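Local atomic coordinates of monomethylamine methyltransferase mtmB1 (Methanosarcina barkeri, PDB entry 1NTH), a protein that catalyses methyl transfer from monomethylamine to the corrinoid cofactor of its partner protein MtmC in methanogenesis. Residues M34-L39 and F67-E72; G44-G49 and G270-T275; D57-L62 and A315-A320; K61-G66 and V277-H282. All coordinates share one frame; numbering follows the deposited sequence. Where two conformers were deposited one is given.

Contact 1 (M34-L39 and F67-E72); sequences MKAMEL and FEMLLE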
loop_
_atom_site.group_PDB
_atom_site.type_symbol
_atom_site.label_atom_id
_atom_site.label_comp_id
_atom_site.label_asym_id
_atom_site.label_seq_id
_atom_site.Cartn_x
_atom_site.Cartn_y
_atom_site.Cartn_z
ATOM N N MET A 34 18.885 -6.069 49.528
ATOM C CA MET A 34 19.635 -7.190 50.088
ATOM C C MET A 34 20.385 -7.963 49.006
ATOM O O MET A 34 21.569 -8.266 49.153
ATOM C CB MET A 34 18.704 -8.157 50.827
ATOM C CG MET A 34 18.357 -7.742 52.249
ATOM S SD MET A 34 17.251 -8.939 53.021
ATOM C CE MET A 34 18.372 -10.275 53.390
ATOM N N LYS A 35 19.696 -8.282 47.915
ATOM C CA LYS A 35 20.335 -9.039 46.848
ATOM C C LYS A 35 21.449 -8.264 46.150
ATOM O O LYS A 35 22.494 -8.830 45.827
ATOM C CB LYS A 35 19.296 -9.493 45.822
ATOM C CG LYS A 35 19.854 -10.448 44.775
ATOM C CD LYS A 35 20.414 -11.712 45.409
ATOM C CE LYS A 35 19.327 -12.520 46.092
ATOM N NZ LYS A 35 19.866 -13.778 46.671
ATOM N N ALA A 36 21.234 -6.976 45.917
ATOM C CA ALA A 36 22.252 -6.166 45.251
ATOM C C ALA A 36 23.496 -6.103 46.135
ATOM O O ALA A 36 24.622 -6.223 45.655
ATOM C CB ALA A 36 21.722 -4.767 44.987
ATOM N N MET A 37 23.273 -5.925 47.433
ATOM C CA MET A 37 24.354 -5.849 48.410
ATOM C C MET A 37 25.115 -7.173 48.460
ATOM O O MET A 37 26.345 -7.200 48.484
ATOM C CB MET A 37 23.765 -5.540 49.787
ATOM C CG MET A 37 24.796 -5.413 50.889
ATOM S SD MET A 37 24.026 -5.028 52.470
ATOM C CE MET A 37 24.166 -3.250 52.491
ATOM N N GLU A 38 24.364 -8.268 48.483
ATOM C CA GLU A 38 24.931 -9.609 48.528
ATOM C C GLU A 38 25.792 -9.903 47.301
ATOM O O GLU A 38 26.922 -10.379 47.413
ATOM C CB GLU A 38 23.802 -10.640 48.624
ATOM C CG GLU A 38 24.251 -12.082 48.480
ATOM C CD GLU A 38 23.089 -13.061 48.498
ATOM O OE1 GLU A 38 21.926 -12.617 48.379
ATOM O OE2 GLU A 38 23.340 -14.279 48.622
ATOM N N LEU A 39 25.253 -9.613 46.123
ATOM C CA LEU A 39 25.975 -9.869 44.885
ATOM C C LEU A 39 27.208 -8.988 44.717
ATOM O O LEU A 39 28.229 -9.437 44.185
ATOM C CB LEU A 39 25.025 -9.708 43.698
ATOM C CG LEU A 39 23.871 -10.716 43.726
ATOM C CD1 LEU A 39 22.894 -10.424 42.594
ATOM C CD2 LEU A 39 24.420 -12.131 43.611
ATOM N N PHE A 67 22.821 -11.120 36.027
ATOM C CA PHE A 67 22.048 -12.295 35.645
ATOM C C PHE A 67 21.452 -12.926 36.904
ATOM O O PHE A 67 20.265 -13.253 36.949
ATOM C CB PHE A 67 22.958 -13.312 34.946
ATOM C CG PHE A 67 22.229 -14.499 34.366
ATOM C CD1 PHE A 67 22.055 -14.619 32.988
ATOM C CD2 PHE A 67 21.738 -15.508 35.190
ATOM C CE1 PHE A 67 21.405 -15.726 32.443
ATOM C CE2 PHE A 67 21.085 -16.619 34.656
ATOM C CZ PHE A 67 20.919 -16.730 33.277
ATOM N N GLU A 68 22.283 -13.085 37.931
ATOM C CA GLU A 68 21.833 -13.700 39.176
ATOM C C GLU A 68 20.797 -12.846 39.896
ATOM O O GLU A 68 19.882 -13.372 40.532
ATOM C CB GLU A 68 23.032 -13.945 40.099
ATOM C CG GLU A 68 22.758 -14.942 41.217
ATOM C CD GLU A 68 23.969 -15.177 42.104
ATOM O OE1 GLU A 68 25.104 -15.207 41.577
ATOM O OE2 GLU A 68 23.783 -15.344 43.328
ATOM N N MET A 69 20.938 -11.529 39.801
ATOM C CA MET A 69 19.978 -10.627 40.422
ATOM C C MET A 69 18.594 -10.899 39.834
ATOM O O MET A 69 17.612 -11.067 40.559
ATOM C CB MET A 69 20.387 -9.180 40.134
ATOM C CG MET A 69 19.510 -8.115 40.769
ATOM S SD MET A 69 19.846 -7.892 42.528
ATOM C CE MET A 69 18.488 -6.842 42.999
ATOM N N LEU A 70 18.515 -10.944 38.509
ATOM C CA LEU A 70 17.240 -11.185 37.846
ATOM C C LEU A 70 16.687 -12.571 38.159
ATOM O O LEU A 70 15.499 -12.726 38.442
ATOM C CB LEU A 70 17.400 -11.026 36.330
ATOM C CG LEU A 70 16.110 -11.107 35.509
ATOM C CD1 LEU A 70 15.146 -10.002 35.929
ATOM C CD2 LEU A 70 16.454 -10.977 34.026
ATOM N N LEU A 71 17.554 -13.576 38.114
ATOM C CA LEU A 71 17.149 -14.950 38.375
ATOM C C LEU A 71 16.651 -15.202 39.799
ATOM O O LEU A 71 15.640 -15.879 40.002
ATOM C CB LEU A 71 18.313 -15.898 38.079
ATOM C CG LEU A 71 18.069 -17.371 38.425
ATOM C CD1 LEU A 71 16.948 -17.937 37.560
ATOM C CD2 LEU A 71 19.349 -18.158 38.217
ATOM N N GLU A 72 17.355 -14.655 40.783
ATOM C CA GLU A 72 16.993 -14.871 42.185
ATOM C C GLU A 72 15.850 -13.997 42.705
ATOM O O GLU A 72 15.034 -14.453 43.509
ATOM C CB GLU A 72 18.218 -14.682 43.075
ATOM C CG GLU A 72 19.330 -15.678 42.806
ATOM C CD GLU A 72 18.901 -17.113 43.046
ATOM O OE1 GLU A 72 18.359 -17.397 44.133
ATOM O OE2 GLU A 72 19.113 -17.960 42.150
HETATM O O HOH W 1 22.404 -15.250 45.652
#
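Lys35 and Met69 bring helices 24-42 and 56-73 together, their CA atoms 6.6 Å apart where the two segments run roughly antiparallel (145° between N-to-C directions) with axes 10.2 Å from each other. The pair forms an antiparallel helical hairpin packed on the outside of the TIM barrel, against helix 271-288. The two side chains run past one another, each heading toward the other's helix: Lys35 CG stands anti to its backbone N (chi1 -172°) and rests 3.4 Å from Met69 SD, while the methyl CE of Met69 reaches on to Ala36 CB. Leu39 splits its branches, CD1 lying 3.7 Å from Met69 CB and CD2 against the carboxylate of Glu68, whose OE1 is taken by Lys42 and Tyr43. Beyond this apolar layer the lysine ends in a polar rim. NZ forms a salt bridge with Glu38 OE1 at 2.9 Å, on the syn side but 35° out of the carboxylate plane. Glu72 supplies packing, its CB 3.9 Å from Lys35 CE. An alanine in place of Lys35 would probably leave Glu38 without its charge partner and open a gap beside Met69 SD. One water ties the two helices together at this rim, accepting from Lys35 NZ at 3.1 Å and donating to Glu68 OE2 at 2.7 Å.

Contact 2 (G44-G49 and G270-T275); sequences GLDFKG and GIEETT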
loop_
_atom_site.group_PDB
_atom_site.type_symbol
_atom_site.label_atom_id
_atom_site.label_comp_id
_atom_site.label_asym_id
_atom_site.label_seq_id
_atom_site.Cartn_x
_atom_site.Cartn_y
_atom_site.Cartn_z
ATOM N N GLY A 44 32.762 -9.346 44.542
ATOM C CA GLY A 44 33.804 -8.361 44.781
ATOM C C GLY A 44 33.851 -7.239 43.763
ATOM O O GLY A 44 34.927 -6.832 43.324
ATOM N N LEU A 45 32.687 -6.720 43.390
ATOM C CA LEU A 45 32.636 -5.646 42.408
ATOM C C LEU A 45 33.218 -4.339 42.935
ATOM O O LEU A 45 32.854 -3.869 44.012
ATOM C CB LEU A 45 31.196 -5.426 41.939
ATOM C CG LEU A 45 30.507 -6.654 41.339
ATOM C CD1 LEU A 45 29.109 -6.267 40.866
ATOM C CD2 LEU A 45 31.330 -7.204 40.180
ATOM N N ASP A 46 34.128 -3.764 42.158
ATOM C CA ASP A 46 34.788 -2.509 42.497
ATOM C C ASP A 46 35.164 -1.856 41.169
ATOM O O ASP A 46 36.036 -2.353 40.455
ATOM C CB ASP A 46 36.055 -2.783 43.313
ATOM C CG ASP A 46 36.700 -1.512 43.842
ATOM O OD1 ASP A 46 36.370 -0.416 43.345
ATOM O OD2 ASP A 46 37.549 -1.613 44.754
ATOM N N PHE A 47 34.503 -0.752 40.835
ATOM C CA PHE A 47 34.765 -0.067 39.570
ATOM C C PHE A 47 35.993 0.837 39.601
ATOM O O PHE A 47 36.420 1.356 38.569
ATOM C CB PHE A 47 33.529 0.727 39.140
ATOM C CG PHE A 47 32.317 -0.131 38.867
ATOM C CD1 PHE A 47 32.409 -1.524 38.853
ATOM C CD2 PHE A 47 31.083 0.458 38.610
ATOM C CE1 PHE A 47 31.289 -2.313 38.587
ATOM C CE2 PHE A 47 29.959 -0.324 38.342
ATOM C CZ PHE A 47 30.062 -1.708 38.332
ATOM N N LYS A 48 36.549 1.028 40.791
ATOM C CA LYS A 48 37.754 1.833 40.971
ATOM C C LYS A 48 37.786 3.175 40.235
ATOM O O LYS A 48 38.793 3.532 39.623
ATOM C CB LYS A 48 38.971 0.993 40.577
ATOM C CG LYS A 48 39.054 -0.315 41.348
ATOM C CD LYS A 48 40.117 -1.245 40.794
ATOM C CE LYS A 48 40.117 -2.566 41.550
ATOM N NZ LYS A 48 41.067 -3.555 40.969
ATOM N N GLY A 49 36.682 3.912 40.299
ATOM C CA GLY A 49 36.622 5.221 39.672
ATOM C C GLY A 49 36.579 5.310 38.156
ATOM O O GLY A 49 36.564 6.415 37.612
ATOM N N GLY A 270 24.226 1.967 46.149
ATOM C CA GLY A 270 25.240 2.742 45.454
ATOM C C GLY A 270 25.545 2.414 44.003
ATOM O O GLY A 270 24.734 1.806 43.302
ATOM N N ILE A 271 26.736 2.818 43.566
ATOM C CA ILE A 271 27.182 2.621 42.190
ATOM C C ILE A 271 27.167 1.175 41.702
ATOM O O ILE A 271 26.433 0.843 40.772
ATOM C CB ILE A 271 28.605 3.197 41.978
ATOM C CG1 ILE A 271 28.597 4.706 42.246
ATOM C CG2 ILE A 271 29.078 2.909 40.554
ATOM C CD1 ILE A 271 29.956 5.368 42.096
ATOM N N GLU A 272 27.967 0.308 42.315
ATOM C CA GLU A 272 27.999 -1.081 41.874
ATOM C C GLU A 272 26.639 -1.760 42.015
ATOM O O GLU A 272 26.231 -2.533 41.146
ATOM C CB GLU A 272 29.056 -1.881 42.647
ATOM C CG GLU A 272 30.506 -1.566 42.280
ATOM C CD GLU A 272 31.036 -0.304 42.933
ATOM O OE1 GLU A 272 30.327 0.276 43.785
ATOM O OE2 GLU A 272 32.172 0.102 42.603
ATOM N N GLU A 273 25.938 -1.471 43.107
ATOM C CA GLU A 273 24.627 -2.068 43.338
ATOM C C GLU A 273 23.627 -1.670 42.256
ATOM O O GLU A 273 22.881 -2.507 41.746
ATOM C CB GLU A 273 24.068 -1.649 44.703
ATOM C CG GLU A 273 24.847 -2.160 45.908
ATOM C CD GLU A 273 26.002 -1.254 46.308
ATOM O OE1 GLU A 273 26.534 -1.445 47.422
ATOM O OE2 GLU A 273 26.382 -0.357 45.525
ATOM N N THR A 274 23.611 -0.386 41.916
ATOM C CA THR A 274 22.691 0.113 40.903
ATOM C C THR A 274 23.058 -0.435 39.524
ATOM O O THR A 274 22.185 -0.635 38.679
ATOM C CB THR A 274 22.686 1.657 40.870
ATOM O OG1 THR A 274 22.335 2.160 42.167
ATOM C CG2 THR A 274 21.657 2.171 39.863
ATOM N N THR A 275 24.344 -0.690 39.303
ATOM C CA THR A 275 24.792 -1.222 38.020
ATOM C C THR A 275 24.352 -2.679 37.877
ATOM O O THR A 275 24.013 -3.132 36.783
ATOM C CB THR A 275 26.323 -1.103 37.875
ATOM O OG1 THR A 275 26.718 0.251 38.146
ATOM C CG2 THR A 275 26.757 -1.463 36.451
#
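Phe47 and Glu272 lie alongside each other and point in opposite directions, the glutamate's methylene over the phenyl face and its carboxylate at the phenylalanine's backbone. Glu272 CG sits 3.8 Å from the ring centroid and 9° off the normal, a CH-pi contact. A bend at chi2 (80°) turns CD away from the extended path, and the carboxylate plane stands 51° from the ring plane. OE2 then accepts the N-H of Phe47 through its anti lone pair, at 3.0 Å from Phe47 N and nearly straight. The same oxygen has Asp46 OD1 4.3 Å away, a like charge that may raise the proton affinity of either group. Asp46 OD1 is itself engaged by Lys48 N, closing an Asx turn. At the far end of the ring Thr275 meets Phe47 tip to tip, OG1 being 3.3 Å from CE2 at the ring edge, while Ile271 CG2 comes obliquely to within 3.7 Å of CD2. Trp317 stacks on the ring face opposite Glu272. An alanine at Phe47 would keep the backbone bond, but would probably leave a gap between Glu272 CG and Trp317, with Thr275 losing the ring edge that meets its OG1. This is a loop anchored on the first turn of a TIM-barrel outer helix, 271-288, where Gly270 is the N-cap.

Contact 3 (D57-L62 and A315-A320); sequences DMMEKL and AGWACA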
loop_
_atom_site.group_PDB
_atom_site.type_symbol
_atom_site.label_atom_id
_atom_site.label_comp_id
_atom_site.label_asym_id
_atom_site.label_seq_id
_atom_site.Cartn_x
_atom_site.Cartn_y
_atom_site.Cartn_z
ATOM N N ASP A 57 37.685 -9.178 33.515
ATOM C CA ASP A 57 37.355 -10.100 34.598
ATOM C C ASP A 57 36.277 -9.489 35.488
ATOM O O ASP A 57 35.330 -10.167 35.888
ATOM C CB ASP A 57 38.601 -10.423 35.428
ATOM C CG ASP A 57 39.632 -11.217 34.648
ATOM O OD1 ASP A 57 39.266 -12.265 34.075
ATOM O OD2 ASP A 57 40.808 -10.798 34.612
ATOM N N MET A 58 36.431 -8.205 35.796
ATOM C CA MET A 58 35.468 -7.499 36.633
ATOM C C MET A 58 34.145 -7.375 35.875
ATOM O O MET A 58 33.066 -7.480 36.463
ATOM C CB MET A 58 36.001 -6.109 36.993
ATOM C CG MET A 58 35.174 -5.358 38.029
ATOM S SD MET A 58 35.131 -6.196 39.633
ATOM C CE MET A 58 36.741 -5.742 40.286
ATOM N N MET A 59 34.233 -7.161 34.565
ATOM C CA MET A 59 33.036 -7.036 33.740
ATOM C C MET A 59 32.256 -8.342 33.721
ATOM O O MET A 59 31.028 -8.339 33.800
ATOM C CB MET A 59 33.418 -6.633 32.314
ATOM C CG MET A 59 33.957 -5.218 32.216
ATOM S SD MET A 59 34.715 -4.892 30.617
ATOM C CE MET A 59 33.272 -4.962 29.552
ATOM N N GLU A 60 32.968 -9.462 33.620
ATOM C CA GLU A 60 32.308 -10.760 33.603
ATOM C C GLU A 60 31.600 -11.016 34.929
ATOM O O GLU A 60 30.519 -11.600 34.958
ATOM C CB GLU A 60 33.311 -11.879 33.318
ATOM C CG GLU A 60 32.701 -13.269 33.409
ATOM C CD GLU A 60 33.604 -14.346 32.844
ATOM O OE1 GLU A 60 34.825 -14.300 33.102
ATOM O OE2 GLU A 60 33.086 -15.246 32.147
ATOM N N LYS A 61 32.203 -10.579 36.029
ATOM C CA LYS A 61 31.570 -10.767 37.331
ATOM C C LYS A 61 30.324 -9.890 37.428
ATOM O O LYS A 61 29.322 -10.288 38.020
ATOM C CB LYS A 61 32.553 -10.438 38.457
ATOM C CG LYS A 61 33.706 -11.428 38.538
ATOM C CD LYS A 61 34.548 -11.230 39.786
ATOM C CE LYS A 61 35.208 -9.863 39.811
ATOM N NZ LYS A 61 35.969 -9.645 41.078
ATOM N N LEU A 62 30.384 -8.701 36.836
ATOM C CA LEU A 62 29.234 -7.801 36.846
ATOM C C LEU A 62 28.099 -8.429 36.040
ATOM O O LEU A 62 26.933 -8.338 36.420
ATOM C CB LEU A 62 29.600 -6.440 36.244
ATOM C CG LEU A 62 28.422 -5.495 35.964
ATOM C CD1 LEU A 62 27.632 -5.246 37.246
ATOM C CD2 LEU A 62 28.941 -4.180 35.389
ATOM N N ALA A 315 26.125 3.749 33.776
ATOM C CA ALA A 315 25.805 3.529 32.368
ATOM C C ALA A 315 26.991 2.939 31.601
ATOM O O ALA A 315 26.827 2.007 30.808
ATOM C CB ALA A 315 25.365 4.838 31.720
ATOM N N GLY A 316 28.180 3.485 31.836
ATOM C CA GLY A 316 29.367 3.000 31.150
ATOM C C GLY A 316 29.666 1.539 31.423
ATOM O O GLY A 316 29.946 0.773 30.499
ATOM N N TRP A 317 29.607 1.143 32.690
ATOM C CA TRP A 317 29.872 -0.244 33.051
ATOM C C TRP A 317 28.772 -1.182 32.570
ATOM O O TRP A 317 29.057 -2.272 32.078
ATOM C CB TRP A 317 30.046 -0.389 34.569
ATOM C CG TRP A 317 31.423 -0.034 35.040
ATOM C CD1 TRP A 317 31.944 1.219 35.200
ATOM C CD2 TRP A 317 32.471 -0.952 35.374
ATOM N NE1 TRP A 317 33.255 1.137 35.614
ATOM C CE2 TRP A 317 33.603 -0.183 35.729
ATOM C CE3 TRP A 317 32.563 -2.351 35.409
ATOM C CZ2 TRP A 317 34.816 -0.769 36.116
ATOM C CZ3 TRP A 317 33.770 -2.935 35.794
ATOM C CH2 TRP A 317 34.879 -2.141 36.143
ATOM N N ALA A 318 27.519 -0.765 32.709
ATOM C CA ALA A 318 26.413 -1.611 32.277
ATOM C C ALA A 318 26.483 -1.872 30.771
ATOM O O ALA A 318 26.378 -3.016 30.325
ATOM C CB ALA A 318 25.080 -0.960 32.639
ATOM N N CYS A 319 26.675 -0.814 29.991
ATOM C CA CYS A 319 26.737 -0.959 28.541
ATOM C C CYS A 319 27.972 -1.712 28.061
ATOM O O CYS A 319 27.877 -2.562 27.175
ATOM C CB CYS A 319 26.682 0.408 27.860
ATOM S SG CYS A 319 26.553 0.277 26.054
ATOM N N ALA A 320 29.134 -1.405 28.631
ATOM C CA ALA A 320 30.352 -2.093 28.219
ATOM C C ALA A 320 30.199 -3.584 28.477
ATOM O O ALA A 320 30.608 -4.416 27.669
ATOM C CB ALA A 320 31.557 -1.550 28.981
#
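Met58, Met59 and Leu62 carry the side of helix 56-73 that meets Trp317 and Ala320 of helix 309-325, and no hydrogen bond crosses between the segments. The aromatic contacts centre on the six-membered ring of the indole. Met58 CG stands anti to its backbone N (chi1 -172°) and comes obliquely to the ring, 3.6 Å from Trp317 CZ3. Met59 CG lies farther off, 4.2 Å from the same CZ3 atom. Leu62 approaches differently: its CD2 lies at the indole edge, near the ring plane, and 4.0 Å from Trp317 CB. Aliphatic packing continues at Ala320, where Met59 CE is 3.9 Å from CB. Contacts with main-chain oxygens complete the set, Met59 CE lying 3.3 Å from Ala320 O and Leu62 CD2 3.8 Å from Trp317 O. The indole nitrogen is satisfied elsewhere, NE1 bonding to Glu50 O, which together with the stacked Phe47 fixes how the ring is turned. With segment axes 10.1 Å apart and almost perpendicular (85°), a helix from the N-terminal part of the chain here lies across one of the outer helices of a TIM barrel.

Contact 4 (K61-G66 and V277-H282); sequences KLFKAG and VDVATH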
loop_
_atom_site.group_PDB
_atom_site.type_symbol
_atom_site.label_atom_id
_atom_site.label_comp_id
_atom_site.label_asym_id
_atom_site.label_seq_id
_atom_site.Cartn_x
_atom_site.Cartn_y
_atom_site.Cartn_z
ATOM N N LYS A 61 32.203 -10.579 36.029
ATOM C CA LYS A 61 31.570 -10.767 37.331
ATOM C C LYS A 61 30.324 -9.890 37.428
ATOM O O LYS A 61 29.322 -10.288 38.020
ATOM C CB LYS A 61 32.553 -10.438 38.457
ATOM C CG LYS A 61 33.706 -11.428 38.538
ATOM C CD LYS A 61 34.548 -11.230 39.786
ATOM C CE LYS A 61 35.208 -9.863 39.811
ATOM N NZ LYS A 61 35.969 -9.645 41.078
ATOM N N LEU A 62 30.384 -8.701 36.836
ATOM C CA LEU A 62 29.234 -7.801 36.846
ATOM C C LEU A 62 28.099 -8.429 36.040
ATOM O O LEU A 62 26.933 -8.338 36.420
ATOM C CB LEU A 62 29.600 -6.440 36.244
ATOM C CG LEU A 62 28.422 -5.495 35.964
ATOM C CD1 LEU A 62 27.632 -5.246 37.246
ATOM C CD2 LEU A 62 28.941 -4.180 35.389
ATOM N N PHE A 63 28.439 -9.069 34.925
ATOM C CA PHE A 63 27.414 -9.704 34.106
ATOM C C PHE A 63 26.757 -10.831 34.893
ATOM O O PHE A 63 25.530 -10.955 34.915
ATOM C CB PHE A 63 28.011 -10.269 32.815
ATOM C CG PHE A 63 27.006 -10.975 31.950
ATOM C CD1 PHE A 63 26.004 -10.259 31.302
ATOM C CD2 PHE A 63 27.031 -12.359 31.820
ATOM C CE1 PHE A 63 25.042 -10.913 30.533
ATOM C CE2 PHE A 63 26.073 -13.023 31.054
ATOM C CZ PHE A 63 25.076 -12.296 30.412
ATOM N N LYS A 64 27.576 -11.658 35.534
ATOM C CA LYS A 64 27.052 -12.768 36.320
ATOM C C LYS A 64 26.179 -12.252 37.458
ATOM O O LYS A 64 25.146 -12.840 37.766
ATOM C CB LYS A 64 28.198 -13.616 36.873
ATOM C CG LYS A 64 28.932 -14.405 35.800
ATOM C CD LYS A 64 30.044 -15.242 36.415
ATOM C CE LYS A 64 30.742 -16.088 35.363
ATOM N NZ LYS A 64 31.839 -16.914 35.944
ATOM N N ALA A 65 26.594 -11.149 38.071
ATOM C CA ALA A 65 25.831 -10.550 39.165
ATOM C C ALA A 65 24.462 -10.081 38.666
ATOM O O ALA A 65 23.439 -10.329 39.306
ATOM C CB ALA A 65 26.599 -9.374 39.755
ATOM N N GLY A 66 24.450 -9.399 37.524
ATOM C CA GLY A 66 23.197 -8.921 36.964
ATOM C C GLY A 66 22.260 -10.063 36.608
ATOM O O GLY A 66 21.053 -9.989 36.846
ATOM N N VAL A 277 21.663 -3.889 39.086
ATOM C CA VAL A 277 20.251 -3.776 38.732
ATOM C C VAL A 277 20.122 -3.392 37.259
ATOM O O VAL A 277 19.274 -3.930 36.544
ATOM C CB VAL A 277 19.541 -2.702 39.596
ATOM C CG1 VAL A 277 18.183 -2.349 38.998
ATOM C CG2 VAL A 277 19.361 -3.222 41.010
ATOM N N ASP A 278 20.970 -2.469 36.817
ATOM C CA ASP A 278 20.945 -2.006 35.430
ATOM C C ASP A 278 21.176 -3.173 34.468
ATOM O O ASP A 278 20.458 -3.318 33.478
ATOM C CB ASP A 278 22.011 -0.931 35.215
ATOM C CG ASP A 278 21.773 -0.117 33.958
ATOM O OD1 ASP A 278 20.850 -0.464 33.189
ATOM O OD2 ASP A 278 22.509 0.867 33.742
ATOM N N VAL A 279 22.176 -4.004 34.752
ATOM C CA VAL A 279 22.446 -5.156 33.895
ATOM C C VAL A 279 21.227 -6.076 33.914
ATOM O O VAL A 279 20.797 -6.583 32.877
ATOM C CB VAL A 279 23.705 -5.930 34.370
ATOM C CG1 VAL A 279 23.823 -7.265 33.634
ATOM C CG2 VAL A 279 24.947 -5.080 34.122
ATOM N N ALA A 280 20.652 -6.272 35.097
ATOM C CA ALA A 280 19.481 -7.124 35.230
ATOM C C ALA A 280 18.295 -6.611 34.412
ATOM O O ALA A 280 17.555 -7.407 33.836
ATOM C CB ALA A 280 19.081 -7.243 36.705
ATOM N N THR A 281 18.109 -5.293 34.358
ATOM C CA THR A 281 16.983 -4.750 33.603
ATOM C C THR A 281 17.234 -4.742 32.095
ATOM O O THR A 281 16.279 -4.758 31.318
ATOM C CB THR A 281 16.562 -3.340 34.115
ATOM O OG1 THR A 281 17.642 -2.412 33.990
ATOM C CG2 THR A 281 16.150 -3.428 35.579
ATOM N N HIS A 282 18.503 -4.727 31.684
ATOM C CA HIS A 282 18.831 -4.793 30.256
ATOM C C HIS A 282 18.410 -6.193 29.807
ATOM O O HIS A 282 17.833 -6.377 28.735
ATOM C CB HIS A 282 20.339 -4.634 30.009
ATOM C CG HIS A 282 20.788 -3.218 29.819
ATOM N ND1 HIS A 282 20.813 -2.296 30.845
ATOM C CD2 HIS A 282 21.255 -2.572 28.722
ATOM C CE1 HIS A 282 21.276 -1.145 30.387
ATOM N NE2 HIS A 282 21.551 -1.286 29.102
#
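Asp278 O, in the turn of helix that carries Val279 and Ala280 against Gly66, is gripped by two donors of one residue: His282 N bonds to it at 3.0 Å and His282 ND1 at 2.8 Å. The two reach the carbonyl from opposite faces of its plane. The oxygen lies close to the imidazole plane (11° out of it), so the ring meets this carbonyl oxygen with its edge, and NE2 is bonded in turn to Arg361. Helix 271-288 belongs to the outer layer of the TIM barrel, in the crossover from strand 255-259 to strand 293-300, and helix 56-73 packs against it. There the segments cross at 66° with axes 8.1 Å apart, and the CA atoms of Gly66 and Ala280 come within 4.5 Å. Gly66 makes this possible: Val279 CG1, anti to its backbone N (chi1 169°), lies 3.8 Å from Gly66 CA, in the place where any side chain on Gly66 would have to stand. The other branch, Val279 CG2, turns to Leu62 and sits 4.0 Å from its CG. Phe63 adds a looser contact, its ring meeting Val279 CG1 obliquely, and the Phe63 ring also meets that of Phe325 at the end of helix 309-325. All five residues that touch are buried, and they meet through carbon alone save where the main chain takes part. On the last turn of segment 61-66, Gly66 O lies 3.4 Å from the methyl carbon Ala280 CB.

Overall arrangement
From the N terminus, helix 24-42 turns back through a short loop to helix 56-73, and contact 1 closes that hairpin. The other three are long-range. Contact 2 joins the loop between these helices to the start of helix 271-288, contact 4 joins helix 56-73 to the same helix farther along, and contact 3 brings 56-73 onto helix 309-325. Contact 1 crosses each of the others along the chain, and contact 2 also crosses contacts 3 and 4, which begin from overlapping segments sharing Lys61 and Leu62. Helix 56-73, used in contacts 1, 3 and 4, thus ties the N-terminal hairpin to two outer helices of the TIM barrel.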